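Local coordinates for protein transcription factor IWS1 (PDB 3NFQ) that takes part in regulating transcription by RNA polymerase II, this chain being the conserved central domain of the yeast Spn1 protein, at residues 76-82 with 118-124; 84-88 with 124-128; 111-116 with 146-151. One frame throughout, in Å; residues are numbered along the deposited sequence.

All three contacts lie in the all-helical TFIIS N-terminal-like region, their segments alternating along the chain. Contacts 1 and 2 both join helix 77-85 to helix 121-130, share Val-124 and have centres about 9 Å apart; contact 1 also uses helix 113-119, whose start contact 3 ties to the end of helix 136-149. Contact 3 is centred about 15 Å from the chain centre, against about 7 and 9 Å. No touching residue of contact 2 is exposed, one of nine in contact 1, three of eight in contact 3. Direct hydrogen bonds from Arg-82 and Tyr-128 cross contacts 1 and 2; waters bridge contact 3, one between Lys-112 and Arg-151. Leu-78 on Val-111 and Val-125 on Trp-149 link the three.

Contact 1 of 3, residues 76-82 with 118-124; sequences NLLQSVR and ESGLGRV
This is a helix-to-junction contact near the middle of the fold: the first turns of helix 77-85 lie against the break at Gly-120 between helix 113-119 and helix 121-130. The closest CA pairs are Gln-79 with Ser-119 at 4.1 Å and Arg-82 with Leu-121 at 5.0 Å. The first spacing leaves room for only a small side chain, and Ser-119 CB packs directly on backbone, 3.5 Å from Gln-79 N and 3.6 Å from Leu-78 C; Asn-76 ND2 approaches the same CB at 3.3 Å. Gly-120 alone separates the two helices, its positive phi (phi/psi 73/3) suiting glycine; secondarily, a CB would lie 2.9 Å from Arg-82 CD. This places the contact inside the helical bundle of the TFIIS N-terminal-like region. Ser-119, chi1 p, makes an ST turn, its OG accepting from Leu-121 N at 3.1 Å while also bonding to His-115 O. Arg-82, chi1 t, runs across the break; its NH1 donates to Ser-119 O at 3.1 Å, although that oxygen is placed less surely, and its NH2 forms a salt bridge with Glu-86. Arg-82 CG packs 3.6 Å from Val-124 CG2. On the buried side Leu-78 CD1 (m,t) lies 4.1 Å from Leu-121 CD2 (t,p), both leucines also touching Leu-106 of helix 96-107. Water 1 donates to Gln-79 OE1 at 3.0 Å and to Glu-118 O at 2.9 Å.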
ATOM      1  N   ASN A  76      -9.699   6.820   2.912  1.00 24.33           N
ATOM      2  CA  ASN A  76      -8.270   6.815   3.184  1.00 23.60           C
ATOM      3  C   ASN A  76      -7.702   5.400   3.273  1.00 20.81           C
ATOM      4  O   ASN A  76      -6.796   5.133   4.064  1.00 20.89           O
ATOM      5  CB  ASN A  76      -7.984   7.597   4.489  1.00 23.45           C
ATOM      6  CG  ASN A  76      -6.545   8.106   4.594  1.00 26.68           C
ATOM      7  OD1 ASN A  76      -6.089   8.481   5.687  1.00 28.41           O
ATOM      8  ND2 ASN A  76      -5.838   8.158   3.476  1.00 22.14           N
ATOM      9  N   LEU A  77      -8.215   4.477   2.465  1.00 19.76           N
ATOM     10  CA  LEU A  77      -7.592   3.185   2.372  1.00 19.89           C
ATOM     11  C   LEU A  77      -6.120   3.281   1.914  1.00 18.56           C
ATOM     12  O   LEU A  77      -5.285   2.447   2.256  1.00 18.97           O
ATOM     13  CB  LEU A  77      -8.386   2.302   1.426  1.00 19.37           C
ATOM     14  CG  LEU A  77      -7.968   0.825   1.324  1.00 21.72           C
ATOM     15  CD1 LEU A  77      -8.104   0.068   2.639  1.00 20.74           C
ATOM     16  CD2 LEU A  77      -8.771   0.092   0.211  1.00 22.61           C
ATOM     17  N   LEU A  78      -5.784   4.309   1.155  1.00 17.06           N
ATOM     18  CA  LEU A  78      -4.368   4.471   0.733  1.00 16.50           C
ATOM     19  C   LEU A  78      -3.396   4.597   1.900  1.00 14.52           C
ATOM     20  O   LEU A  78      -2.220   4.342   1.787  1.00 14.37           O
ATOM     21  CB  LEU A  78      -4.263   5.636  -0.235  1.00 15.06           C
ATOM     22  CG  LEU A  78      -4.910   5.484  -1.600  1.00 18.73           C
ATOM     23  CD1 LEU A  78      -4.598   6.723  -2.518  1.00 18.95           C
ATOM     24  CD2 LEU A  78      -4.403   4.189  -2.203  1.00 17.31           C
ATOM     25  N   GLN A  79      -3.910   4.957   3.066  1.00 16.50           N
ATOM     26  CA  GLN A  79      -3.053   4.977   4.254  1.00 15.59           C
ATOM     27  C   GLN A  79      -2.518   3.601   4.565  1.00 15.67           C
ATOM     28  O   GLN A  79      -1.369   3.424   4.926  1.00 15.22           O
ATOM     29  CB  GLN A  79      -3.840   5.467   5.478  1.00 15.73           C
ATOM     30  CG  GLN A  79      -2.846   5.920   6.579  1.00 19.60           C
ATOM     31  CD  GLN A  79      -3.590   6.402   7.800  1.00 24.64           C
ATOM     32  OE1 GLN A  79      -3.340   7.507   8.303  1.00 28.10           O
ATOM     33  NE2 GLN A  79      -4.538   5.602   8.247  1.00 22.40           N
ATOM     34  N   SER A  80      -3.404   2.628   4.542  1.00 15.55           N
ATOM     35  CA  SER A  80      -2.993   1.242   4.758  1.00 16.46           C
ATOM     36  C   SER A  80      -2.091   0.707   3.640  1.00 15.21           C
ATOM     37  O   SER A  80      -1.204  -0.064   3.923  1.00 13.65           O
ATOM     38  CB  SER A  80      -4.209   0.343   4.865  1.00 17.05           C
ATOM     39  OG  SER A  80      -4.971   0.642   6.039  1.00 19.78           O
ATOM     40  N   VAL A  81      -2.353   1.098   2.394  1.00 14.13           N
ATOM     41  CA  VAL A  81      -1.447   0.752   1.264  1.00 13.85           C
ATOM     42  C   VAL A  81      -0.092   1.329   1.504  1.00 12.52           C
ATOM     43  O   VAL A  81       0.935   0.667   1.358  1.00 12.98           O
ATOM     44  CB  VAL A  81      -2.014   1.247  -0.092  1.00 13.96           C
ATOM     45  CG1 VAL A  81      -0.982   1.027  -1.261  1.00 13.46           C
ATOM     46  CG2 VAL A  81      -3.349   0.566  -0.352  1.00 12.77           C
ATOM     47  N   ARG A  82      -0.063   2.568   1.971  1.00 13.29           N
ATOM     48  CA  ARG A  82       1.188   3.184   2.252  1.00 12.29           C
ATOM     49  C   ARG A  82       1.927   2.464   3.345  1.00 12.55           C
ATOM     50  O   ARG A  82       3.153   2.329   3.284  1.00 12.27           O
ATOM     51  CB  ARG A  82       0.895   4.612   2.718  1.00 12.67           C
ATOM     52  CG  ARG A  82       2.114   5.343   3.157  1.00 15.21           C
ATOM     53  CD  ARG A  82       1.635   6.279   4.248  1.00 28.79           C
ATOM     54  NE  ARG A  82       2.067   5.807   5.499  1.00 27.86           N
ATOM     55  CZ  ARG A  82       1.601   6.111   6.709  1.00 27.87           C
ATOM     56  NH1 ARG A  82       0.561   6.901   6.972  1.00 24.58           N
ATOM     57  NH2 ARG A  82       2.242   5.532   7.701  1.00 27.59           N
ATOM     58  N   GLU A 118      -3.056  12.979   2.717  1.00 26.78           N
ATOM     59  CA  GLU A 118      -3.830  12.455   3.805  1.00 26.43           C
ATOM     60  C   GLU A 118      -3.367  11.022   4.194  1.00 24.17           C
ATOM     61  O   GLU A 118      -3.407  10.602   5.361  1.00 22.25           O
ATOM     62  CB  GLU A 118      -5.259  12.476   3.295  1.00 28.22           C
ATOM     63  CG  GLU A 118      -6.293  11.846   4.155  1.00 35.74           C
ATOM     64  CD  GLU A 118      -7.602  11.756   3.405  1.00 44.14           C
ATOM     65  OE1 GLU A 118      -7.583  12.044   2.168  1.00 45.69           O
ATOM     66  OE2 GLU A 118      -8.635  11.389   4.038  1.00 47.32           O
ATOM     67  N   SER A 119      -2.864  10.301   3.205  1.00 21.66           N
ATOM     68  CA  SER A 119      -2.449   8.923   3.412  1.00 19.43           C
ATOM     69  C   SER A 119      -0.979   8.786   3.729  1.00 19.58           C
ATOM     70  O   SER A 119      -0.546   7.740   4.200  1.00 19.14           O
ATOM     71  CB  SER A 119      -2.789   8.147   2.138  1.00 17.38           C
ATOM     72  OG  SER A 119      -2.010   8.608   1.055  1.00 15.48           O
ATOM     73  N   GLY A 120      -0.201   9.840   3.471  1.00 19.11           N
ATOM     74  CA  GLY A 120       1.261   9.775   3.529  1.00 18.77           C
ATOM     75  C   GLY A 120       1.892   9.021   2.374  1.00 17.57           C
ATOM     76  O   GLY A 120       3.088   8.792   2.369  1.00 16.38           O
ATOM     77  N   LEU A 121       1.075   8.572   1.416  1.00 16.94           N
ATOM     78  CA  LEU A 121       1.574   7.784   0.297  1.00 17.66           C
ATOM     79  C   LEU A 121       2.528   8.590  -0.567  1.00 17.32           C
ATOM     80  O   LEU A 121       3.440   8.035  -1.125  1.00 16.50           O
ATOM     81  CB  LEU A 121       0.410   7.231  -0.554  1.00 16.33           C
ATOM     82  CG  LEU A 121       0.724   6.236  -1.656  1.00 19.83           C
ATOM     83  CD1 LEU A 121       1.380   4.933  -1.123  1.00 18.80           C
ATOM     84  CD2 LEU A 121      -0.528   5.938  -2.411  1.00 18.75           C
ATOM     85  N   GLY A 122       2.329   9.911  -0.663  1.00 18.87           N
ATOM     86  CA  GLY A 122       3.212  10.722  -1.523  1.00 19.00           C
ATOM     87  C   GLY A 122       4.661  10.547  -1.128  1.00 18.54           C
ATOM     88  O   GLY A 122       5.508  10.321  -1.994  1.00 18.50           O
ATOM     89  N   ARG A 123       4.993  10.722   0.160  1.00 18.46           N
ATOM     90  CA  ARG A 123       6.409  10.649   0.534  1.00 20.49           C
ATOM     91  C   ARG A 123       7.001   9.281   0.417  1.00 17.70           C
ATOM     92  O   ARG A 123       8.175   9.158   0.155  1.00 17.88           O
ATOM     93  CB  ARG A 123       6.730  11.224   1.915  1.00 21.29           C
ATOM     94  CG  ARG A 123       5.905  10.728   3.028  1.00 27.20           C
ATOM     95  CD  ARG A 123       5.837  11.858   4.215  1.00 28.47           C
ATOM     96  NE  ARG A 123       7.079  12.627   4.314  1.00 41.12           N
ATOM     97  CZ  ARG A 123       8.208  12.113   4.794  1.00 45.59           C
ATOM     98  NH1 ARG A 123       8.189  10.851   5.205  1.00 45.50           N
ATOM     99  NH2 ARG A 123       9.344  12.835   4.849  1.00 46.34           N
ATOM    100  N   VAL A 124       6.160   8.259   0.536  1.00 17.28           N
ATOM    101  CA  VAL A 124       6.603   6.853   0.339  1.00 14.89           C
ATOM    102  C   VAL A 124       6.875   6.551  -1.163  1.00 13.07           C
ATOM    103  O   VAL A 124       7.915   5.989  -1.516  1.00 13.44           O
ATOM    104  CB  VAL A 124       5.611   5.865   0.983  1.00 15.92           C
ATOM    105  CG1 VAL A 124       6.050   4.428   0.633  1.00 11.45           C
ATOM    106  CG2 VAL A 124       5.656   6.002   2.578  1.00 13.96           C
TER
HETATM  107  O   HOH W   1      -1.393   9.297   6.988  1.00 28.21           O

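Contact 2 of 3, residues 84-88 with 124-128; sequences WLEPL and VVIFY
Helix 77-85 gives way at Glu-86 to an extended backbone, with phi/psi of -66/146 at Glu-86, -72/153 at Pro-87 and -81/170 at Leu-88, while residues 124-128 remain helical throughout, Tyr-128 N bonding to Val-124 O at 3.0 Å. The nearest CA pair is Glu-86 with Val-124 at 5.8 Å. From there the extended chain runs past Val-124 and Phe-127. Tyr-128, whose chi1 of -92° lies between wells, brings its hydroxyl back to the helix end: OH donates to Leu-85 O at 2.6 Å, with the carbonyl oxygen near the plane of the ring. This side-chain-to-backbone hydrogen bond to the last residue of helix 77-85 ties it to helix 121-130 within the helical bundle of the TFIIS N-terminal-like region. The tyrosine ring itself is held edge-to-face with Phe-103 of helix 96-107. Beside this bond Leu-85 (m,t) places CB 4.0 Å from Val-124 CG1 and 4.1 Å from Tyr-128 CE1. Val-124, chi1 t, also puts CG2 3.7 Å from Glu-86 CB, although the CA-to-CB bond of Glu-86 points away overall; its carboxylate forms a salt bridge with Arg-82. Farther along, Pro-87 CG lies over the face of Phe-127 (chi1 t, chi2 89°), 3.6 Å from the ring centroid and 12° off its normal, a CH-pi contact. Phe-127 rests also on Leu-93, in the loop between helix 77-85 and helix 96-107.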
ATOM      1  N   TRP A  84       1.835  -0.753   4.065  1.00 12.28           N
ATOM      2  CA  TRP A  84       2.473  -1.915   3.439  1.00 12.38           C
ATOM      3  C   TRP A  84       3.743  -1.594   2.647  1.00 12.71           C
ATOM      4  O   TRP A  84       4.692  -2.362   2.682  1.00 13.36           O
ATOM      5  CB  TRP A  84       1.474  -2.688   2.557  1.00 12.69           C
ATOM      6  CG  TRP A  84       0.494  -3.461   3.335  1.00 13.99           C
ATOM      7  CD1 TRP A  84       0.074  -3.227   4.614  1.00 15.14           C
ATOM      8  CD2 TRP A  84      -0.229  -4.590   2.873  1.00 12.59           C
ATOM      9  NE1 TRP A  84      -0.896  -4.132   4.963  1.00 13.32           N
ATOM     10  CE2 TRP A  84      -1.080  -4.998   3.923  1.00 17.29           C
ATOM     11  CE3 TRP A  84      -0.229  -5.317   1.681  1.00 15.50           C
ATOM     12  CZ2 TRP A  84      -1.903  -6.077   3.827  1.00 12.84           C
ATOM     13  CZ3 TRP A  84      -1.091  -6.406   1.566  1.00 12.74           C
ATOM     14  CH2 TRP A  84      -1.911  -6.780   2.622  1.00 14.83           C
ATOM     15  N   LEU A  85       3.798  -0.439   1.977  1.00 13.46           N
ATOM     16  CA  LEU A  85       4.915  -0.130   1.068  1.00 12.11           C
ATOM     17  C   LEU A  85       6.073   0.509   1.812  1.00 12.44           C
ATOM     18  O   LEU A  85       7.214   0.446   1.360  1.00 12.19           O
ATOM     19  CB  LEU A  85       4.402   0.862   0.005  1.00 10.26           C
ATOM     20  CG  LEU A  85       3.514   0.203  -1.091  1.00 13.05           C
ATOM     21  CD1 LEU A  85       2.893   1.263  -1.996  1.00 12.84           C
ATOM     22  CD2 LEU A  85       4.341  -0.806  -1.876  1.00 10.87           C
ATOM     23  N   GLU A  86       5.774   1.170   2.918  1.00 14.21           N
ATOM     24  CA  GLU A  86       6.803   2.028   3.512  1.00 15.91           C
ATOM     25  C   GLU A  86       7.997   1.257   4.031  1.00 16.00           C
ATOM     26  O   GLU A  86       7.874   0.114   4.524  1.00 16.27           O
ATOM     27  CB  GLU A  86       6.196   2.934   4.618  1.00 14.83           C
ATOM     28  CG  GLU A  86       6.046   2.316   5.946  1.00 17.71           C
ATOM     29  CD  GLU A  86       5.138   3.129   6.905  1.00 19.50           C
ATOM     30  OE1 GLU A  86       4.902   4.312   6.647  1.00 22.55           O
ATOM     31  OE2 GLU A  86       4.672   2.568   7.922  1.00 25.33           O
ATOM     32  N   PRO A  87       9.184   1.877   3.931  1.00 15.63           N
ATOM     33  CA  PRO A  87      10.382   1.223   4.399  1.00 15.37           C
ATOM     34  C   PRO A  87      10.401   1.169   5.896  1.00 16.18           C
ATOM     35  O   PRO A  87       9.854   2.056   6.573  1.00 15.86           O
ATOM     36  CB  PRO A  87      11.534   2.128   3.895  1.00 15.78           C
ATOM     37  CG  PRO A  87      10.912   3.400   3.605  1.00 14.90           C
ATOM     38  CD  PRO A  87       9.462   3.161   3.260  1.00 14.47           C
ATOM     39  N   LEU A  88      11.095   0.168   6.412  1.00 17.63           N
ATOM     40  CA  LEU A  88      11.301   0.086   7.846  1.00 19.66           C
ATOM     41  C   LEU A  88      12.457   1.040   8.115  1.00 18.90           C
ATOM     42  O   LEU A  88      13.100   1.509   7.181  1.00 20.09           O
ATOM     43  CB  LEU A  88      11.732  -1.319   8.248  1.00 19.67           C
ATOM     44  CG  LEU A  88      10.711  -2.454   7.925  1.00 21.40           C
ATOM     45  CD1 LEU A  88      11.296  -3.727   8.478  1.00 27.47           C
ATOM     46  CD2 LEU A  88       9.451  -2.179   8.603  1.00 24.07           C
ATOM     47  N   VAL A 124       6.160   8.259   0.536  1.00 17.28           N
ATOM     48  CA  VAL A 124       6.603   6.853   0.339  1.00 14.89           C
ATOM     49  C   VAL A 124       6.875   6.551  -1.163  1.00 13.07           C
ATOM     50  O   VAL A 124       7.915   5.989  -1.516  1.00 13.44           O
ATOM     51  CB  VAL A 124       5.611   5.865   0.983  1.00 15.92           C
ATOM     52  CG1 VAL A 124       6.050   4.428   0.633  1.00 11.45           C
ATOM     53  CG2 VAL A 124       5.656   6.002   2.578  1.00 13.96           C
ATOM     54  N   VAL A 125       5.992   7.010  -2.043  1.00 15.31           N
ATOM     55  CA  VAL A 125       6.196   6.804  -3.490  1.00 15.59           C
ATOM     56  C   VAL A 125       7.448   7.578  -3.947  1.00 16.99           C
ATOM     57  O   VAL A 125       8.268   7.071  -4.746  1.00 16.17           O
ATOM     58  CB  VAL A 125       4.906   7.147  -4.317  1.00 15.67           C
ATOM     59  CG1 VAL A 125       5.162   7.067  -5.854  1.00 18.82           C
ATOM     60  CG2 VAL A 125       3.801   6.187  -3.934  1.00 16.87           C
ATOM     61  N   ILE A 126       7.653   8.776  -3.406  1.00 16.70           N
ATOM     62  CA  ILE A 126       8.893   9.496  -3.704  1.00 18.56           C
ATOM     63  C   ILE A 126      10.124   8.667  -3.280  1.00 18.67           C
ATOM     64  O   ILE A 126      11.098   8.548  -4.029  1.00 18.60           O
ATOM     65  CB  ILE A 126       8.893  10.920  -3.060  1.00 17.99           C
ATOM     66  CG1 ILE A 126       7.872  11.811  -3.791  1.00 20.64           C
ATOM     67  CG2 ILE A 126      10.328  11.550  -3.120  1.00 20.04           C
ATOM     68  CD1 ILE A 126       7.493  13.106  -3.111  1.00 21.83           C
ATOM     69  N   PHE A 127      10.088   8.079  -2.081  1.00 16.69           N
ATOM     70  CA  PHE A 127      11.168   7.249  -1.603  1.00 16.42           C
ATOM     71  C   PHE A 127      11.466   6.096  -2.606  1.00 15.91           C
ATOM     72  O   PHE A 127      12.627   5.740  -2.879  1.00 16.02           O
ATOM     73  CB  PHE A 127      10.791   6.660  -0.211  1.00 16.99           C
ATOM     74  CG  PHE A 127      11.739   5.589   0.267  1.00 21.07           C
ATOM     75  CD1 PHE A 127      12.879   5.889   1.017  1.00 20.21           C
ATOM     76  CD2 PHE A 127      11.519   4.265  -0.062  1.00 22.32           C
ATOM     77  CE1 PHE A 127      13.785   4.873   1.426  1.00 18.32           C
ATOM     78  CE2 PHE A 127      12.408   3.275   0.362  1.00 21.20           C
ATOM     79  CZ  PHE A 127      13.511   3.553   1.084  1.00 24.05           C
ATOM     80  N   TYR A 128      10.416   5.543  -3.193  1.00 15.55           N
ATOM     81  CA  TYR A 128      10.616   4.443  -4.181  1.00 15.99           C
ATOM     82  C   TYR A 128      11.384   4.946  -5.445  1.00 17.70           C
ATOM     83  O   TYR A 128      12.116   4.178  -6.087  1.00 16.00           O
ATOM     84  CB  TYR A 128       9.274   3.856  -4.575  1.00 16.01           C
ATOM     85  CG  TYR A 128       8.927   2.679  -3.668  1.00 16.86           C
ATOM     86  CD1 TYR A 128       8.452   2.911  -2.381  1.00 16.60           C
ATOM     87  CD2 TYR A 128       9.078   1.345  -4.090  1.00 16.50           C
ATOM     88  CE1 TYR A 128       8.123   1.831  -1.506  1.00 14.68           C
ATOM     89  CE2 TYR A 128       8.732   0.253  -3.220  1.00 14.64           C
ATOM     90  CZ  TYR A 128       8.256   0.530  -1.916  1.00 17.02           C
ATOM     91  OH  TYR A 128       7.926  -0.453  -1.000  1.00 16.27           O
TER

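Contact 3 of 3, residues 111-116 with 146-151; sequences VKTEHL and IAEWTR
Ile-146, in the last turn of helix 136-149, turns CD1 to within 4.0 Å of Leu-116 CD1 and also leans on Ile-126 of helix 121-130. Glu-148 serves within its own segment, its O positioning Arg-151 by accepting from Arg-151 NH1 at 2.9 Å and from Arg-151 N at 3.1 Å. Trp-149 (chi1 m, chi2 -23°) has the largest buried area of the contact: Val-111 CB sits 3.4 Å from the centroid of its five-membered ring and 3° off the normal, a CH-pi contact, while Leu-116 CD2 (m,t) is 3.6 Å from Trp-149 CE3. The CA atoms of Trp-149 and Lys-112 are 5.1 Å apart. Thr-150 leaves the helix at phi/psi -98/16; with chi1 p its OG1 donates to Ile-146 O at 2.7 Å, and Thr-150 CG2 reaches Leu-116 CD1 at 3.9 Å. Arg-151, extended at -67/140, folds back over the junction. Its NH2 comes 3.6 Å from Lys-112 NZ, two like charges joined through water 3, which accepts from NZ at 2.9 Å and NH2 at 2.8 Å. Water 2 accepts from Arg-151 NH1 at 2.9 Å and donates to Val-111 O at 2.7 Å. On the other segment Lys-112 is the N-cap residue of helix 113-119. The C-terminal end of helix 136-149, held by these bonds, thus packs through a buried tryptophan on the start of helix 113-119 within the TFIIS-like helical bundle.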
ATOM      1  N   VAL A 111      -5.829   8.765  -8.162  1.00 25.27           N
ATOM      2  CA  VAL A 111      -5.232   9.464  -7.012  1.00 23.95           C
ATOM      3  C   VAL A 111      -4.929  10.951  -7.278  1.00 26.60           C
ATOM      4  O   VAL A 111      -4.393  11.314  -8.324  1.00 26.56           O
ATOM      5  CB  VAL A 111      -3.949   8.734  -6.605  1.00 24.01           C
ATOM      6  CG1 VAL A 111      -3.297   9.381  -5.389  1.00 21.97           C
ATOM      7  CG2 VAL A 111      -4.270   7.256  -6.348  1.00 19.92           C
ATOM      8  N   LYS A 112      -5.199  11.793  -6.292  1.00 27.98           N
ATOM      9  CA  LYS A 112      -4.896  13.223  -6.386  1.00 29.54           C
ATOM     10  C   LYS A 112      -3.983  13.644  -5.240  1.00 29.22           C
ATOM     11  O   LYS A 112      -3.759  12.899  -4.286  1.00 27.06           O
ATOM     12  CB  LYS A 112      -6.185  14.050  -6.321  1.00 30.36           C
ATOM     13  CG  LYS A 112      -7.253  13.697  -7.345  1.00 33.38           C
ATOM     14  CD  LYS A 112      -6.685  13.782  -8.767  1.00 40.91           C
ATOM     15  CE  LYS A 112      -7.746  13.527  -9.831  1.00 44.00           C
ATOM     16  NZ  LYS A 112      -7.091  13.726 -11.138  1.00 47.64           N
ATOM     17  N   THR A 113      -3.467  14.862  -5.327  1.00 30.11           N
ATOM     18  CA  THR A 113      -2.579  15.369  -4.308  1.00 31.15           C
ATOM     19  C   THR A 113      -3.193  15.252  -2.896  1.00 30.45           C
ATOM     20  O   THR A 113      -2.509  14.865  -1.966  1.00 29.79           O
ATOM     21  CB  THR A 113      -2.130  16.813  -4.633  1.00 32.32           C
ATOM     22  OG1 THR A 113      -1.272  16.799  -5.792  1.00 33.49           O
ATOM     23  CG2 THR A 113      -1.345  17.418  -3.456  1.00 33.51           C
ATOM     24  N   GLU A 114      -4.476  15.544  -2.744  1.00 30.32           N
ATOM     25  CA  GLU A 114      -5.075  15.503  -1.404  1.00 30.71           C
ATOM     26  C   GLU A 114      -5.041  14.107  -0.763  1.00 29.74           C
ATOM     27  O   GLU A 114      -4.870  13.972   0.461  1.00 28.84           O
ATOM     28  CB  GLU A 114      -6.502  16.053  -1.384  1.00 31.54           C
ATOM     29  CG  GLU A 114      -7.459  15.419  -2.365  1.00 36.20           C
ATOM     30  CD  GLU A 114      -7.580  16.200  -3.694  1.00 43.38           C
ATOM     31  OE1 GLU A 114      -6.587  16.894  -4.111  1.00 44.88           O
ATOM     32  OE2 GLU A 114      -8.683  16.097  -4.311  1.00 44.44           O
ATOM     33  N   HIS A 115      -5.223  13.075  -1.585  1.00 27.03           N
ATOM     34  CA  HIS A 115      -5.110  11.703  -1.082  1.00 26.29           C
ATOM     35  C   HIS A 115      -3.699  11.355  -0.690  1.00 25.77           C
ATOM     36  O   HIS A 115      -3.510  10.680   0.310  1.00 26.28           O
ATOM     37  CB  HIS A 115      -5.605  10.710  -2.105  1.00 25.47           C
ATOM     38  CG  HIS A 115      -6.878  11.115  -2.774  1.00 27.84           C
ATOM     39  ND1 HIS A 115      -8.096  11.143  -2.122  1.00 29.23           N
ATOM     40  CD2 HIS A 115      -7.129  11.467  -4.054  1.00 28.45           C
ATOM     41  CE1 HIS A 115      -9.037  11.510  -2.972  1.00 26.58           C
ATOM     42  NE2 HIS A 115      -8.477  11.704  -4.152  1.00 30.45           N
ATOM     43  N   LEU A 116      -2.714  11.781  -1.477  1.00 25.30           N
ATOM     44  CA  LEU A 116      -1.306  11.550  -1.122  1.00 27.24           C
ATOM     45  C   LEU A 116      -0.953  12.177   0.238  1.00 28.33           C
ATOM     46  O   LEU A 116      -0.195  11.606   1.026  1.00 28.47           O
ATOM     47  CB  LEU A 116      -0.376  12.107  -2.202  1.00 26.74           C
ATOM     48  CG  LEU A 116      -0.550  11.447  -3.568  1.00 26.32           C
ATOM     49  CD1 LEU A 116       0.233  12.184  -4.650  1.00 24.26           C
ATOM     50  CD2 LEU A 116      -0.126  10.014  -3.480  1.00 23.12           C
ATOM     51  N   ILE A 146       3.849   9.504  -9.461  1.00 21.71           N
ATOM     52  CA  ILE A 146       3.873  10.760  -8.695  1.00 23.58           C
ATOM     53  C   ILE A 146       3.675  12.024  -9.569  1.00 24.88           C
ATOM     54  O   ILE A 146       3.008  12.992  -9.157  1.00 25.59           O
ATOM     55  CB  ILE A 146       5.134  10.857  -7.760  1.00 25.24           C
ATOM     56  CG1 ILE A 146       4.931  11.910  -6.665  1.00 28.82           C
ATOM     57  CG2 ILE A 146       6.386  11.095  -8.476  1.00 26.13           C
ATOM     58  CD1 ILE A 146       4.083  11.323  -5.514  1.00 23.12           C
ATOM     59  N   ALA A 147       4.310  12.036 -10.735  1.00 24.08           N
ATOM     60  CA  ALA A 147       4.132  13.122 -11.719  1.00 23.18           C
ATOM     61  C   ALA A 147       2.692  13.226 -12.137  1.00 23.61           C
ATOM     62  O   ALA A 147       2.117  14.316 -12.208  1.00 25.69           O
ATOM     63  CB  ALA A 147       5.051  12.878 -12.940  1.00 21.06           C
ATOM     64  N   GLU A 148       2.081  12.092 -12.412  1.00 22.61           N
ATOM     65  CA  GLU A 148       0.729  12.067 -12.861  1.00 24.72           C
ATOM     66  C   GLU A 148      -0.240  12.527 -11.768  1.00 24.58           C
ATOM     67  O   GLU A 148      -1.156  13.330 -12.020  1.00 23.87           O
ATOM     68  CB  GLU A 148       0.411  10.644 -13.307  1.00 25.24           C
ATOM     69  CG  GLU A 148      -0.954  10.443 -13.802  1.00 29.77           C
ATOM     70  CD  GLU A 148      -1.187   9.017 -14.263  1.00 34.90           C
ATOM     71  OE1 GLU A 148      -0.364   8.479 -15.028  1.00 37.90           O
ATOM     72  OE2 GLU A 148      -2.216   8.430 -13.884  1.00 37.84           O
ATOM     73  N   TRP A 149      -0.071  11.984 -10.560  1.00 23.32           N
ATOM     74  CA  TRP A 149      -1.035  12.219  -9.505  1.00 22.83           C
ATOM     75  C   TRP A 149      -0.958  13.685  -9.101  1.00 23.45           C
ATOM     76  O   TRP A 149      -1.959  14.250  -8.691  1.00 25.34           O
ATOM     77  CB  TRP A 149      -0.729  11.345  -8.297  1.00 21.30           C
ATOM     78  CG  TRP A 149      -1.017   9.891  -8.553  1.00 20.64           C
ATOM     79  CD1 TRP A 149      -1.866   9.380  -9.469  1.00 21.59           C
ATOM     80  CD2 TRP A 149      -0.481   8.780  -7.826  1.00 20.23           C
ATOM     81  NE1 TRP A 149      -1.854   7.996  -9.415  1.00 20.93           N
ATOM     82  CE2 TRP A 149      -1.014   7.610  -8.396  1.00 19.66           C
ATOM     83  CE3 TRP A 149       0.446   8.663  -6.802  1.00 19.23           C
ATOM     84  CZ2 TRP A 149      -0.703   6.312  -7.905  1.00 21.04           C
ATOM     85  CZ3 TRP A 149       0.758   7.377  -6.298  1.00 20.22           C
ATOM     86  CH2 TRP A 149       0.202   6.221  -6.881  1.00 21.28           C
ATOM     87  N   THR A 150       0.217  14.283  -9.229  1.00 24.04           N
ATOM     88  CA  THR A 150       0.382  15.707  -8.828  1.00 25.08           C
ATOM     89  C   THR A 150       0.298  16.687 -10.037  1.00 27.65           C
ATOM     90  O   THR A 150       0.724  17.851  -9.937  1.00 27.20           O
ATOM     91  CB  THR A 150       1.707  15.920  -8.142  1.00 25.39           C
ATOM     92  OG1 THR A 150       2.765  15.662  -9.067  1.00 24.53           O
ATOM     93  CG2 THR A 150       1.851  14.970  -6.896  1.00 23.78           C
ATOM     94  N   ARG A 151      -0.227  16.208 -11.168  1.00 29.02           N
ATOM     95  CA  ARG A 151      -0.230  17.010 -12.413  1.00 31.76           C
ATOM     96  C   ARG A 151      -1.136  18.242 -12.299  1.00 34.88           C
ATOM     97  O   ARG A 151      -2.190  18.164 -11.680  1.00 34.33           O
ATOM     98  CB  ARG A 151      -0.667  16.148 -13.607  1.00 30.46           C
ATOM     99  CG  ARG A 151      -2.154  15.786 -13.607  1.00 29.31           C
ATOM    100  CD  ARG A 151      -2.383  14.737 -14.617  1.00 24.87           C
ATOM    101  NE  ARG A 151      -3.776  14.339 -14.822  1.00 26.56           N
ATOM    102  CZ  ARG A 151      -4.425  13.434 -14.072  1.00 27.82           C
ATOM    103  NH1 ARG A 151      -3.835  12.888 -13.015  1.00 26.06           N
ATOM    104  NH2 ARG A 151      -5.661  13.069 -14.375  1.00 26.65           N
TER
HETATM  105  O   HOH W   2      -4.752  11.084 -10.966  1.00 29.82           O
HETATM  106  O   HOH W   3      -6.942  11.277 -12.617  1.00 52.93           O
HETATM  107  O   HOH W   4      -3.874  16.786  -7.563  1.00 45.02           O